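Local coordinates for protein serine acetyltransferase 1, putative (Entamoeba histolytica, PDB 7BW9) that probably catalyses transfer of an acetyl group to serine, a step of cysteine biosynthesis, and is seen here with cysteine bound, at residues Q7-L12 against N59-R64; V13-S18 against T98-V103; F35-L40 against V69-N74; I41-I44 against F50-R53. All blocks are in the same frame, centred on the assembly; numbering follows the deposited sequence.

Overall arrangement
All four contacts lie in the N-terminal helical part of the chain, which precedes the left-handed beta-helix. Contacts 1 and 2 follow one another along helix 2-17, about 12 Å between centres. Contact 1 shares helix 58-79 with contact 3, about 15 Å between centres, and contacts 3 and 4 are consecutive on helix 36-45. Centre to centre, contact 4 lies about 12 Å from contact 1 (Leu-12 CD1 to Ile-44 CG2, 3.7 Å) and about 14 Å from contact 2 (Tyr-16 OH to Ile-44 O, 2.5 Å). Contacts 2 and 3 do not touch. Cysteine-pocket residues belong to none of these segments, but Asp-114 directly follows helix 96-113, which carries contact 2.

Contact 1 of 4, residues Q7-L12 against N59-R64; sequences QTSQLL and NNVLER
Ser-9 of helix 2-17 meets Leu-62 of helix 58-79 where the two segments come nearest, with the Ser-9 and Leu-62 CA atoms 5.4 Å apart. The segment axes approach to 9.1 Å, and their directions differ by 127°, an oblique antiparallel crossing. A side chain as small as serine suits such a close pass. Its OG lies beside its own backbone N and opposite the carbonyl carbon (chi1 -69°), from where it bonds back to Leu-5 O one turn earlier. The same hydroxyl also touches Leu-62: OG is 3.3 Å from Leu-62 CA and equally near its CD1, while Leu-62 CB stands 3.5 Å away. Leu-62 achieves this by extending CG opposite its backbone N (chi1 176°) and bending at chi2, so that CD1 comes round to the serine oxygen, which CA and CB also approach. Beside this pair, Val-61 turns CG1 toward helix 2-17, where it rests 4.1 Å from Ser-9 O. The same methyl meets Leu-12 CD1 at 4.2 Å, the two side chains crossing at a slant. The other methyl of Val-61, CG2, touches Tyr-16 CE2, and Leu-12 is further covered by Ile-44 and Val-97, so neighbouring helices continue the apolar layer. The hydroxyl of Ser-9 is spent within its own helix, which implies that attraction between the segments rests mainly on dispersion and close fit, with a buried hydroxyl whose bond to Leu-5 O meets its donor need while the leucine covers it.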
loop_
_atom_site.group_PDB
_atom_site.type_symbol
_atom_site.label_atom_id
_atom_site.label_comp_id
_atom_site.label_asym_id
_atom_site.label_seq_id
_atom_site.Cartn_x
_atom_site.Cartn_y
_atom_site.Cartn_z
ATOM N N GLN A 7 17.589 5.205 32.668
ATOM C CA GLN A 7 16.486 5.983 33.216
ATOM C C GLN A 7 15.242 5.827 32.358
ATOM O O GLN A 7 14.137 5.595 32.871
ATOM C CB GLN A 7 16.859 7.456 33.333
ATOM C CG GLN A 7 15.619 8.311 33.560
ATOM C CD GLN A 7 15.910 9.776 33.723
ATOM O OE1 GLN A 7 15.623 10.586 32.827
ATOM N NE2 GLN A 7 16.500 10.136 34.858
ATOM N N THR A 8 15.403 5.956 31.040
ATOM C CA THR A 8 14.258 5.798 30.150
ATOM C C THR A 8 13.643 4.412 30.313
ATOM O O THR A 8 12.422 4.281 30.440
ATOM C CB THR A 8 14.683 6.066 28.704
ATOM O OG1 THR A 8 15.298 7.360 28.621
ATOM C CG2 THR A 8 13.483 6.034 27.773
ATOM N N SER A 9 14.482 3.376 30.398
ATOM C CA SER A 9 13.981 2.030 30.651
ATOM C C SER A 9 13.156 1.995 31.936
ATOM O O SER A 9 12.034 1.474 31.958
ATOM C CB SER A 9 15.151 1.041 30.729
ATOM O OG SER A 9 15.771 0.867 29.469
ATOM N N GLN A 10 13.691 2.582 33.017
ATOM C CA GLN A 10 12.972 2.591 34.291
ATOM C C GLN A 10 11.711 3.454 34.228
ATOM O O GLN A 10 10.683 3.103 34.821
ATOM C CB GLN A 10 13.900 3.070 35.410
ATOM C CG GLN A 10 13.296 3.001 36.817
ATOM C CD GLN A 10 12.591 1.674 37.120
ATOM O OE1 GLN A 10 11.462 1.659 37.621
ATOM N NE2 GLN A 10 13.261 0.559 36.826
ATOM N N LEU A 11 11.769 4.589 33.529
ATOM C CA LEU A 11 10.561 5.396 33.364
ATOM C C LEU A 11 9.501 4.646 32.563
ATOM O O LEU A 11 8.304 4.734 32.864
ATOM C CB LEU A 11 10.910 6.732 32.703
ATOM C CG LEU A 11 11.576 7.694 33.692
ATOM C CD1 LEU A 11 12.005 8.982 33.024
ATOM C CD2 LEU A 11 10.644 7.970 34.877
ATOM N N LEU A 12 9.924 3.883 31.551
ATOM C CA LEU A 12 8.964 3.091 30.791
ATOM C C LEU A 12 8.318 2.033 31.671
ATOM O O LEU A 12 7.096 1.846 31.631
ATOM C CB LEU A 12 9.643 2.444 29.593
ATOM C CG LEU A 12 9.913 3.354 28.399
ATOM C CD1 LEU A 12 10.918 2.678 27.477
ATOM C CD2 LEU A 12 8.612 3.612 27.680
ATOM N N ASN A 59 15.300 -5.554 32.230
ATOM C CA ASN A 59 16.438 -5.769 31.351
ATOM C C ASN A 59 15.999 -6.032 29.920
ATOM O O ASN A 59 16.677 -5.624 28.972
ATOM C CB ASN A 59 17.280 -6.928 31.873
ATOM C CG ASN A 59 18.740 -6.606 31.857
ATOM O OD1 ASN A 59 19.350 -6.517 30.785
ATOM N ND2 ASN A 59 19.314 -6.394 33.037
ATOM N N ASN A 60 14.880 -6.730 29.742
ATOM C CA ASN A 60 14.350 -6.915 28.399
ATOM C C ASN A 60 13.958 -5.574 27.788
ATOM O O ASN A 60 14.229 -5.320 26.611
ATOM C CB ASN A 60 13.161 -7.878 28.429
ATOM C CG ASN A 60 13.565 -9.295 28.809
ATOM O OD1 ASN A 60 13.062 -9.856 29.786
ATOM N ND2 ASN A 60 14.475 -9.880 28.038
ATOM N N VAL A 61 13.351 -4.691 28.585
ATOM C CA VAL A 61 13.036 -3.341 28.116
ATOM C C VAL A 61 14.311 -2.611 27.721
ATOM O O VAL A 61 14.377 -1.949 26.670
ATOM C CB VAL A 61 12.258 -2.576 29.207
ATOM C CG1 VAL A 61 12.052 -1.093 28.817
ATOM C CG2 VAL A 61 10.932 -3.278 29.516
ATOM N N LEU A 62 15.351 -2.733 28.550
ATOM C CA LEU A 62 16.607 -2.047 28.274
ATOM C C LEU A 62 17.278 -2.608 27.030
ATOM O O LEU A 62 17.870 -1.857 26.246
ATOM C CB LEU A 62 17.536 -2.149 29.481
ATOM C CG LEU A 62 18.939 -1.560 29.333
ATOM C CD1 LEU A 62 18.888 -0.047 29.179
ATOM C CD2 LEU A 62 19.834 -1.978 30.519
ATOM N N GLU A 63 17.205 -3.928 26.834
ATOM C CA GLU A 63 17.750 -4.519 25.613
ATOM C C GLU A 63 17.040 -3.968 24.381
ATOM O O GLU A 63 17.680 -3.571 23.404
ATOM C CB GLU A 63 17.616 -6.046 25.642
ATOM C CG GLU A 63 18.635 -6.774 26.503
ATOM C CD GLU A 63 18.230 -8.223 26.772
ATOM O OE1 GLU A 63 17.379 -8.745 26.011
ATOM O OE2 GLU A 63 18.759 -8.836 27.735
ATOM N N ARG A 64 15.710 -3.973 24.401
ATOM C CA ARG A 64 14.967 -3.522 23.228
ATOM C C ARG A 64 15.206 -2.044 22.970
ATOM O O ARG A 64 15.411 -1.633 21.820
ATOM C CB ARG A 64 13.485 -3.824 23.412
ATOM C CG ARG A 64 13.253 -5.311 23.572
ATOM C CD ARG A 64 11.812 -5.702 23.484
ATOM N NE ARG A 64 11.116 -5.435 24.727
ATOM C CZ ARG A 64 10.835 -6.370 25.627
ATOM N NH1 ARG A 64 11.190 -7.626 25.406
ATOM N NH2 ARG A 64 10.193 -6.048 26.738
#

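Contact 2 of 4, residues V13-S18 against T98-V103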
loop_
_atom_site.group_PDB
_atom_site.type_symbol
_atom_site.label_atom_id
_atom_site.label_comp_id
_atom_site.label_asym_id
_atom_site.label_seq_id
_atom_site.Cartn_x
_atom_site.Cartn_y
_atom_site.Cartn_z
ATOM N N VAL A 13 9.121 1.340 32.487
ATOM C CA VAL A 13 8.560 0.380 33.439
ATOM C C VAL A 13 7.515 1.060 34.323
ATOM O O VAL A 13 6.427 0.518 34.562
ATOM C CB VAL A 13 9.674 -0.270 34.284
ATOM C CG1 VAL A 13 9.063 -1.026 35.460
ATOM C CG2 VAL A 13 10.520 -1.209 33.435
ATOM N N GLN A 14 7.828 2.254 34.826
ATOM C CA GLN A 14 6.862 2.963 35.659
ATOM C C GLN A 14 5.628 3.322 34.854
ATOM O O GLN A 14 4.502 3.234 35.355
ATOM C CB GLN A 14 7.486 4.223 36.253
ATOM C CG GLN A 14 8.573 3.957 37.270
ATOM C CD GLN A 14 9.313 5.221 37.637
ATOM O OE1 GLN A 14 8.789 6.328 37.462
ATOM N NE2 GLN A 14 10.545 5.073 38.127
ATOM N N SER A 15 5.825 3.711 33.590
ATOM C CA SER A 15 4.693 4.021 32.722
ATOM C C SER A 15 3.800 2.804 32.529
ATOM O O SER A 15 2.572 2.918 32.591
ATOM C CB SER A 15 5.191 4.546 31.374
ATOM O OG SER A 15 4.119 4.723 30.468
ATOM N N TYR A 16 4.395 1.625 32.298
ATOM C CA TYR A 16 3.570 0.430 32.122
ATOM C C TYR A 16 2.653 0.235 33.319
ATOM O O TYR A 16 1.468 -0.085 33.162
ATOM C CB TYR A 16 4.426 -0.831 31.937
ATOM C CG TYR A 16 5.417 -0.826 30.796
ATOM C CD1 TYR A 16 5.259 -0.006 29.667
ATOM C CD2 TYR A 16 6.518 -1.661 30.845
ATOM C CE1 TYR A 16 6.208 -0.029 28.637
ATOM C CE2 TYR A 16 7.447 -1.692 29.847
ATOM C CZ TYR A 16 7.303 -0.893 28.744
ATOM O OH TYR A 16 8.283 -0.990 27.777
ATOM N N GLN A 17 3.185 0.443 34.528
ATOM C CA GLN A 17 2.441 0.109 35.736
ATOM C C GLN A 17 1.310 1.094 36.005
ATOM O O GLN A 17 0.245 0.684 36.476
ATOM C CB GLN A 17 3.402 0.019 36.919
ATOM C CG GLN A 17 4.510 -1.007 36.668
ATOM C CD GLN A 17 5.425 -1.225 37.860
ATOM O OE1 GLN A 17 5.946 -0.273 38.449
ATOM N NE2 GLN A 17 5.637 -2.489 38.211
ATOM N N SER A 18 1.492 2.369 35.669
ATOM C CA SER A 18 0.414 3.339 35.825
ATOM C C SER A 18 -0.641 3.249 34.731
ATOM O O SER A 18 -1.596 4.026 34.758
ATOM C CB SER A 18 0.979 4.755 35.861
ATOM O OG SER A 18 1.795 4.992 34.735
ATOM N N THR A 98 6.772 10.486 26.974
ATOM C CA THR A 98 5.818 11.416 26.365
ATOM C C THR A 98 5.196 10.824 25.099
ATOM O O THR A 98 3.972 10.869 24.909
ATOM C CB THR A 98 6.521 12.735 26.051
ATOM O OG1 THR A 98 7.147 13.230 27.242
ATOM C CG2 THR A 98 5.532 13.770 25.499
ATOM N N ILE A 99 6.033 10.234 24.239
ATOM C CA ILE A 99 5.544 9.589 23.024
ATOM C C ILE A 99 4.561 8.482 23.370
ATOM O O ILE A 99 3.497 8.358 22.751
ATOM C CB ILE A 99 6.719 9.042 22.190
ATOM C CG1 ILE A 99 7.591 10.177 21.671
ATOM C CG2 ILE A 99 6.218 8.206 21.021
ATOM C CD1 ILE A 99 8.822 9.660 20.969
ATOM N N ARG A 100 4.906 7.659 24.370
ATOM C CA ARG A 100 4.011 6.580 24.772
ATOM C C ARG A 100 2.639 7.112 25.186
ATOM O O ARG A 100 1.604 6.547 24.807
ATOM C CB ARG A 100 4.635 5.761 25.904
ATOM C CG ARG A 100 3.819 4.538 26.248
ATOM C CD ARG A 100 4.472 3.633 27.332
ATOM N NE ARG A 100 3.718 2.394 27.377
ATOM C CZ ARG A 100 2.753 2.117 28.246
ATOM N NH1 ARG A 100 2.442 2.966 29.220
ATOM N NH2 ARG A 100 2.113 0.966 28.146
ATOM N N GLU A 101 2.613 8.186 25.987
ATOM C CA GLU A 101 1.344 8.749 26.435
ATOM C C GLU A 101 0.539 9.287 25.261
ATOM O O GLU A 101 -0.695 9.189 25.252
ATOM C CB GLU A 101 1.576 9.860 27.467
ATOM C CG GLU A 101 2.280 9.407 28.741
ATOM C CD GLU A 101 1.753 8.071 29.265
ATOM O OE1 GLU A 101 0.574 8.015 29.699
ATOM O OE2 GLU A 101 2.513 7.070 29.226
ATOM N N LEU A 102 1.225 9.859 24.262
ATOM C CA LEU A 102 0.550 10.341 23.054
ATOM C C LEU A 102 -0.039 9.191 22.236
ATOM O O LEU A 102 -1.179 9.279 21.752
ATOM C CB LEU A 102 1.526 11.164 22.203
ATOM C CG LEU A 102 1.849 12.586 22.694
ATOM C CD1 LEU A 102 2.929 13.232 21.836
ATOM C CD2 LEU A 102 0.603 13.473 22.748
ATOM N N VAL A 103 0.717 8.102 22.070
ATOM C CA VAL A 103 0.211 6.958 21.319
ATOM C C VAL A 103 -1.015 6.371 22.012
ATOM O O VAL A 103 -2.009 6.012 21.359
ATOM C CB VAL A 103 1.332 5.916 21.130
ATOM C CG1 VAL A 103 0.765 4.592 20.647
ATOM C CG2 VAL A 103 2.390 6.458 20.145
#
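Ser-15 OG stands between two side chains of helix 96-113. It receives a hydrogen bond from Arg-100 NH1 at 2.7 Å, with an N-H...O angle of 141°, and the serine oxygen lies tilted out of the guanidinium plane. The hydroxyl in turn donates to Glu-101 OE2 at 3.1 Å, meeting that oxygen nearly along its C-O axis. Tyr-16 approaches a face of the guanidinium with CD1, which lies 3.6 Å from Arg-100 CZ. Ring and guanidinium planes are 72° apart, so the tyrosine presents its edge to the arginine's face, and the geometry is not that of a cation-pi stack. Arg-100 reaches this place because CG extends opposite its backbone N (chi1 -173°) and the chain stays straight as far as NE; Glu-101 instead bends at chi2 to bring OE2 round.

The next shell fixes the arginine's rotation. Its NH2 forms a salt bridge with Asp-19, and NE donates to Leu-45 O, while Tyr-16 OH bonds to Ile-44 O. Both carbonyls belong to the last residues of helix 36-45. A buried arginine with its three nitrogens engaged thus joins the end of helix 2-17 to helix 96-113 and to the C-terminal end of helix 36-45, an interhelical polar junction within the alpha-helical domain that precedes the left-handed beta-helix in serine acetyltransferases.

Contact 3 of 4, residues F35-L40 against V69-N74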
loop_
_atom_site.group_PDB
_atom_site.type_symbol
_atom_site.label_atom_id
_atom_site.label_comp_id
_atom_site.label_asym_id
_atom_site.label_seq_id
_atom_site.Cartn_x
_atom_site.Cartn_y
_atom_site.Cartn_z
ATOM N N PHE A 35 9.120 -4.570 10.238
ATOM C CA PHE A 35 10.512 -4.181 10.050
ATOM C C PHE A 35 11.051 -3.735 11.402
ATOM O O PHE A 35 10.298 -3.564 12.363
ATOM C CB PHE A 35 10.680 -3.097 8.974
ATOM C CG PHE A 35 9.964 -1.823 9.277
ATOM C CD1 PHE A 35 8.636 -1.641 8.878
ATOM C CD2 PHE A 35 10.614 -0.791 9.935
ATOM C CE1 PHE A 35 7.965 -0.457 9.137
ATOM C CE2 PHE A 35 9.951 0.399 10.219
ATOM C CZ PHE A 35 8.623 0.567 9.821
ATOM N N LEU A 36 12.371 -3.576 11.485
ATOM C CA LEU A 36 13.017 -3.575 12.795
ATOM C C LEU A 36 12.451 -2.484 13.701
ATOM O O LEU A 36 11.994 -2.773 14.810
ATOM C CB LEU A 36 14.531 -3.433 12.651
ATOM C CG LEU A 36 15.316 -3.669 13.948
ATOM C CD1 LEU A 36 14.716 -4.818 14.765
ATOM C CD2 LEU A 36 16.773 -3.973 13.633
ATOM N N GLU A 37 12.426 -1.228 13.230
ATOM C CA GLU A 37 12.008 -0.138 14.116
ATOM C C GLU A 37 10.565 -0.309 14.576
ATOM O O GLU A 37 10.253 -0.049 15.742
ATOM C CB GLU A 37 12.197 1.214 13.438
ATOM C CG GLU A 37 13.629 1.533 13.104
ATOM C CD GLU A 37 13.975 1.125 11.684
ATOM O OE1 GLU A 37 13.575 0.013 11.265
ATOM O OE2 GLU A 37 14.623 1.926 10.982
ATOM N N LEU A 38 9.674 -0.778 13.694
ATOM C CA LEU A 38 8.272 -0.927 14.093
ATOM C C LEU A 38 8.102 -2.053 15.111
ATOM O O LEU A 38 7.422 -1.889 16.137
ATOM C CB LEU A 38 7.387 -1.180 12.872
ATOM C CG LEU A 38 5.927 -1.397 13.285
ATOM C CD1 LEU A 38 5.361 -0.167 14.023
ATOM C CD2 LEU A 38 5.053 -1.786 12.096
ATOM N N GLU A 39 8.698 -3.215 14.834
ATOM C CA GLU A 39 8.620 -4.317 15.791
ATOM C C GLU A 39 9.134 -3.884 17.158
ATOM O O GLU A 39 8.497 -4.147 18.186
ATOM C CB GLU A 39 9.408 -5.526 15.274
ATOM C CG GLU A 39 8.832 -6.170 14.039
ATOM C CD GLU A 39 9.885 -6.911 13.219
ATOM O OE1 GLU A 39 10.938 -7.285 13.794
ATOM O OE2 GLU A 39 9.661 -7.118 12.003
ATOM N N LEU A 40 10.265 -3.181 17.184
ATOM C CA LEU A 40 10.848 -2.784 18.463
ATOM C C LEU A 40 9.999 -1.741 19.163
ATOM O O LEU A 40 9.767 -1.839 20.376
ATOM C CB LEU A 40 12.266 -2.262 18.258
ATOM C CG LEU A 40 13.303 -3.370 18.039
ATOM C CD1 LEU A 40 14.686 -2.768 17.824
ATOM C CD2 LEU A 40 13.303 -4.335 19.225
ATOM N N VAL A 69 17.649 2.367 19.655
ATOM C CA VAL A 69 18.341 3.649 19.509
ATOM C C VAL A 69 19.652 3.449 18.783
ATOM O O VAL A 69 20.059 4.287 17.967
ATOM C CB VAL A 69 18.550 4.359 20.868
ATOM C CG1 VAL A 69 17.244 4.437 21.631
ATOM C CG2 VAL A 69 19.636 3.679 21.703
ATOM N N TYR A 70 20.304 2.311 18.997
ATOM C CA TYR A 70 21.589 2.127 18.356
ATOM C C TYR A 70 21.440 1.809 16.873
ATOM O O TYR A 70 22.309 2.179 16.073
ATOM C CB TYR A 70 22.380 1.076 19.131
ATOM C CG TYR A 70 22.979 1.660 20.419
ATOM C CD1 TYR A 70 23.607 2.909 20.417
ATOM C CD2 TYR A 70 22.904 0.979 21.628
ATOM C CE1 TYR A 70 24.157 3.457 21.583
ATOM C CE2 TYR A 70 23.458 1.513 22.806
ATOM C CZ TYR A 70 24.079 2.753 22.777
ATOM O OH TYR A 70 24.622 3.284 23.937
ATOM N N HIS A 71 20.335 1.187 16.458
ATOM C CA HIS A 71 20.077 1.132 15.024
ATOM C C HIS A 71 19.773 2.527 14.478
ATOM O O HIS A 71 20.213 2.878 13.374
ATOM C CB HIS A 71 18.935 0.167 14.711
ATOM C CG HIS A 71 18.485 0.220 13.283
ATOM N ND1 HIS A 71 18.962 -0.640 12.319
ATOM C CD2 HIS A 71 17.612 1.046 12.653
ATOM C CE1 HIS A 71 18.404 -0.349 11.156
ATOM N NE2 HIS A 71 17.580 0.670 11.332
ATOM N N ILE A 72 19.038 3.342 15.236
ATOM C CA ILE A 72 18.760 4.703 14.775
ATOM C C ILE A 72 20.052 5.499 14.705
ATOM O O ILE A 72 20.314 6.202 13.719
ATOM C CB ILE A 72 17.718 5.394 15.677
ATOM C CG1 ILE A 72 16.351 4.720 15.537
ATOM C CG2 ILE A 72 17.604 6.893 15.344
ATOM C CD1 ILE A 72 15.350 5.145 16.592
ATOM N N GLN A 73 20.892 5.382 15.742
ATOM C CA GLN A 73 22.153 6.113 15.751
ATOM C C GLN A 73 23.017 5.722 14.557
ATOM O O GLN A 73 23.588 6.590 13.886
ATOM C CB GLN A 73 22.888 5.879 17.074
ATOM C CG GLN A 73 24.307 6.435 17.080
ATOM C CD GLN A 73 24.811 6.818 18.465
ATOM O OE1 GLN A 73 24.107 6.679 19.471
ATOM N NE2 GLN A 73 26.042 7.318 18.518
ATOM N N ASN A 74 23.078 4.429 14.236
ATOM C CA ASN A 74 23.901 4.005 13.105
ATOM C C ASN A 74 23.370 4.525 11.775
ATOM O O ASN A 74 24.163 4.830 10.876
ATOM C CB ASN A 74 24.016 2.481 13.068
ATOM C CG ASN A 74 24.799 1.936 14.242
ATOM O OD1 ASN A 74 25.495 2.685 14.937
ATOM N ND2 ASN A 74 24.695 0.626 14.474
#
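Leu-36, the first residue of helix 36-45 after the N-cap Phe-35, reaches toward the imidazole of His-71 on helix 58-79. The Phe-35 ring just before it packs on Asn-157 and Ile-158 of helix 148-162. The CD2 methyl of Leu-36 stops 4.2 Å from His-71 ND1, a loose apolar touch at a slant to the ring. Glu-37 follows and meets the other ring nitrogen. Its OE2 lies near the plane of the imidazole, at the ring edge, and accepts a hydrogen bond from His-71 NE2 at 3.2 Å; the N-H...O angle of 124° makes this bond weak. The adjoining ring carbon is almost as near, with His-71 CD2 3.5 Å from Glu-37 OE2, so the oxygen lies beside the NE2-CD2 edge of the ring. Carboxylate and ring are turned 72° apart. A bend at chi2 (94°) brings the glutamate's end round to the histidine, whose own CG extends opposite its backbone N.

Three helices of the alpha-helical domain converge here: Glu-37 OE2 also bonds to Tyr-150 OH of helix 148-162. That hydroxyl is the stronger partner of the oxygen and probably does more than the histidine to position the carboxylate. The second oxygen, OE1, lies in plane at the edge of the Phe-35 ring. One turn further along, Leu-40 directs CB toward helix 58-79 and packs against Leu-67 and Leu-68.

Contact 4 of 4, residues I41-I44 against F50-R53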
loop_
_atom_site.group_PDB
_atom_site.type_symbol
_atom_site.label_atom_id
_atom_site.label_comp_id
_atom_site.label_asym_id
_atom_site.label_seq_id
_atom_site.Cartn_x
_atom_site.Cartn_y
_atom_site.Cartn_z
ATOM N N ILE A 41 9.534 -0.725 18.423
ATOM C CA ILE A 41 8.720 0.309 19.049
ATOM C C ILE A 41 7.452 -0.300 19.613
ATOM O O ILE A 41 7.020 0.043 20.723
ATOM C CB ILE A 41 8.443 1.447 18.045
ATOM C CG1 ILE A 41 9.733 2.243 17.828
ATOM C CG2 ILE A 41 7.353 2.363 18.534
ATOM C CD1 ILE A 41 9.760 3.011 16.554
ATOM N N GLN A 42 6.864 -1.252 18.889
ATOM C CA GLN A 42 5.661 -1.914 19.379
ATOM C C GLN A 42 5.916 -2.609 20.706
ATOM O O GLN A 42 5.130 -2.472 21.652
ATOM C CB GLN A 42 5.157 -2.929 18.349
ATOM C CG GLN A 42 4.447 -2.299 17.136
ATOM C CD GLN A 42 4.159 -3.325 16.054
ATOM O OE1 GLN A 42 4.879 -4.330 15.915
ATOM N NE2 GLN A 42 3.098 -3.096 15.296
ATOM N N LYS A 43 7.010 -3.389 20.782
ATOM C CA LYS A 43 7.352 -4.090 22.015
ATOM C C LYS A 43 7.716 -3.108 23.122
ATOM O O LYS A 43 7.404 -3.343 24.296
ATOM C CB LYS A 43 8.512 -5.063 21.773
ATOM C CG LYS A 43 8.234 -6.130 20.730
ATOM C CD LYS A 43 9.402 -7.111 20.593
ATOM C CE LYS A 43 9.105 -8.169 19.534
ATOM N NZ LYS A 43 9.978 -9.375 19.655
ATOM N N ILE A 44 8.384 -2.006 22.776
ATOM C CA ILE A 44 8.734 -1.023 23.803
ATOM C C ILE A 44 7.482 -0.341 24.353
ATOM O O ILE A 44 7.346 -0.153 25.567
ATOM C CB ILE A 44 9.731 0.010 23.253
ATOM C CG1 ILE A 44 11.099 -0.636 22.999
ATOM C CG2 ILE A 44 9.863 1.166 24.233
ATOM C CD1 ILE A 44 11.976 0.134 22.014
ATOM N N PHE A 50 2.856 -7.536 22.411
ATOM C CA PHE A 50 3.832 -7.874 21.384
ATOM C C PHE A 50 4.991 -8.756 21.837
ATOM O O PHE A 50 5.798 -9.144 20.987
ATOM C CB PHE A 50 4.419 -6.592 20.767
ATOM C CG PHE A 50 3.408 -5.750 20.015
ATOM C CD1 PHE A 50 3.019 -6.089 18.727
ATOM C CD2 PHE A 50 2.858 -4.621 20.600
ATOM C CE1 PHE A 50 2.096 -5.311 18.036
ATOM C CE2 PHE A 50 1.931 -3.830 19.910
ATOM C CZ PHE A 50 1.552 -4.179 18.629
ATOM N N THR A 51 5.126 -9.072 23.123
ATOM C CA THR A 51 6.289 -9.821 23.581
ATOM C C THR A 51 5.880 -11.135 24.225
ATOM O O THR A 51 4.770 -11.274 24.751
ATOM C CB THR A 51 7.116 -9.038 24.606
ATOM O OG1 THR A 51 6.326 -8.817 25.776
ATOM C CG2 THR A 51 7.573 -7.715 24.031
ATOM N N ARG A 52 6.824 -12.080 24.204
ATOM C CA ARG A 52 6.721 -13.300 24.996
ATOM C C ARG A 52 6.643 -12.975 26.483
ATOM O O ARG A 52 7.375 -12.121 26.988
ATOM C CB ARG A 52 7.932 -14.189 24.730
ATOM C CG ARG A 52 7.774 -15.134 23.564
ATOM C CD ARG A 52 9.098 -15.814 23.290
ATOM N NE ARG A 52 9.664 -16.396 24.509
ATOM C CZ ARG A 52 10.910 -16.849 24.617
ATOM N NH1 ARG A 52 11.731 -16.790 23.575
ATOM N NH2 ARG A 52 11.339 -17.360 25.768
ATOM N N ARG A 53 5.760 -13.677 27.194
ATOM C CA ARG A 53 5.505 -13.342 28.594
ATOM C C ARG A 53 6.769 -13.417 29.453
ATOM O O ARG A 53 6.879 -12.698 30.451
ATOM C CB ARG A 53 4.414 -14.251 29.151
ATOM C CG ARG A 53 3.105 -14.132 28.398
ATOM C CD ARG A 53 2.109 -15.198 28.819
ATOM N NE ARG A 53 1.789 -15.114 30.240
ATOM C CZ ARG A 53 0.636 -15.515 30.766
ATOM N NH1 ARG A 53 -0.315 -16.017 29.976
ATOM N NH2 ARG A 53 0.431 -15.406 32.080
#
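After helix 36-45 the chain makes a short helical turn, 47-50, and doubles back, so that Phe-50 and Thr-51 lie against the helix just left, on Gln-42 and Lys-43. The evidence for a well-centred fit is the CH-pi contact: Gln-42 CB stands 3.5 Å from the centroid of the Phe-50 ring and only 6° off its normal. The rest of the glutamine follows the same face. Extended beyond CG, it carries its amide over the ring's rim, where CD comes within 3.5 Å of Phe-50 CE1 and the two planes, 19° apart, are stacked. At another corner of the ring, CD2 approaches Gln-42 O to 3.3 Å. Helix 128-144 adds His-131 and Met-134 to the neighbours of Gln-42.

Lys-43 slants across the returning chain instead of covering the ring. Its CG lies 3.8 Å from Phe-50 CB, and farther out CE passes 3.7 Å from Phe-50 O. The methyl CG2 of Thr-51 presses on the root of the same chain, 3.6 Å from Lys-43 CB. With OG1 set between backbone N and carbonyl carbon (chi1 64°) and bonded to Pro-47 O, CG2 is the branch that faces Lys-43.

Much of the contact is made by the carbon parts of polar residues, with the glutamine amide lying flat against the ring rim and lysine methylenes covering a threonine methyl. Dispersion, probably with a small C-H to pi contribution, would account for most of the attraction, while Thr-51 OG1 is satisfied inside the turn.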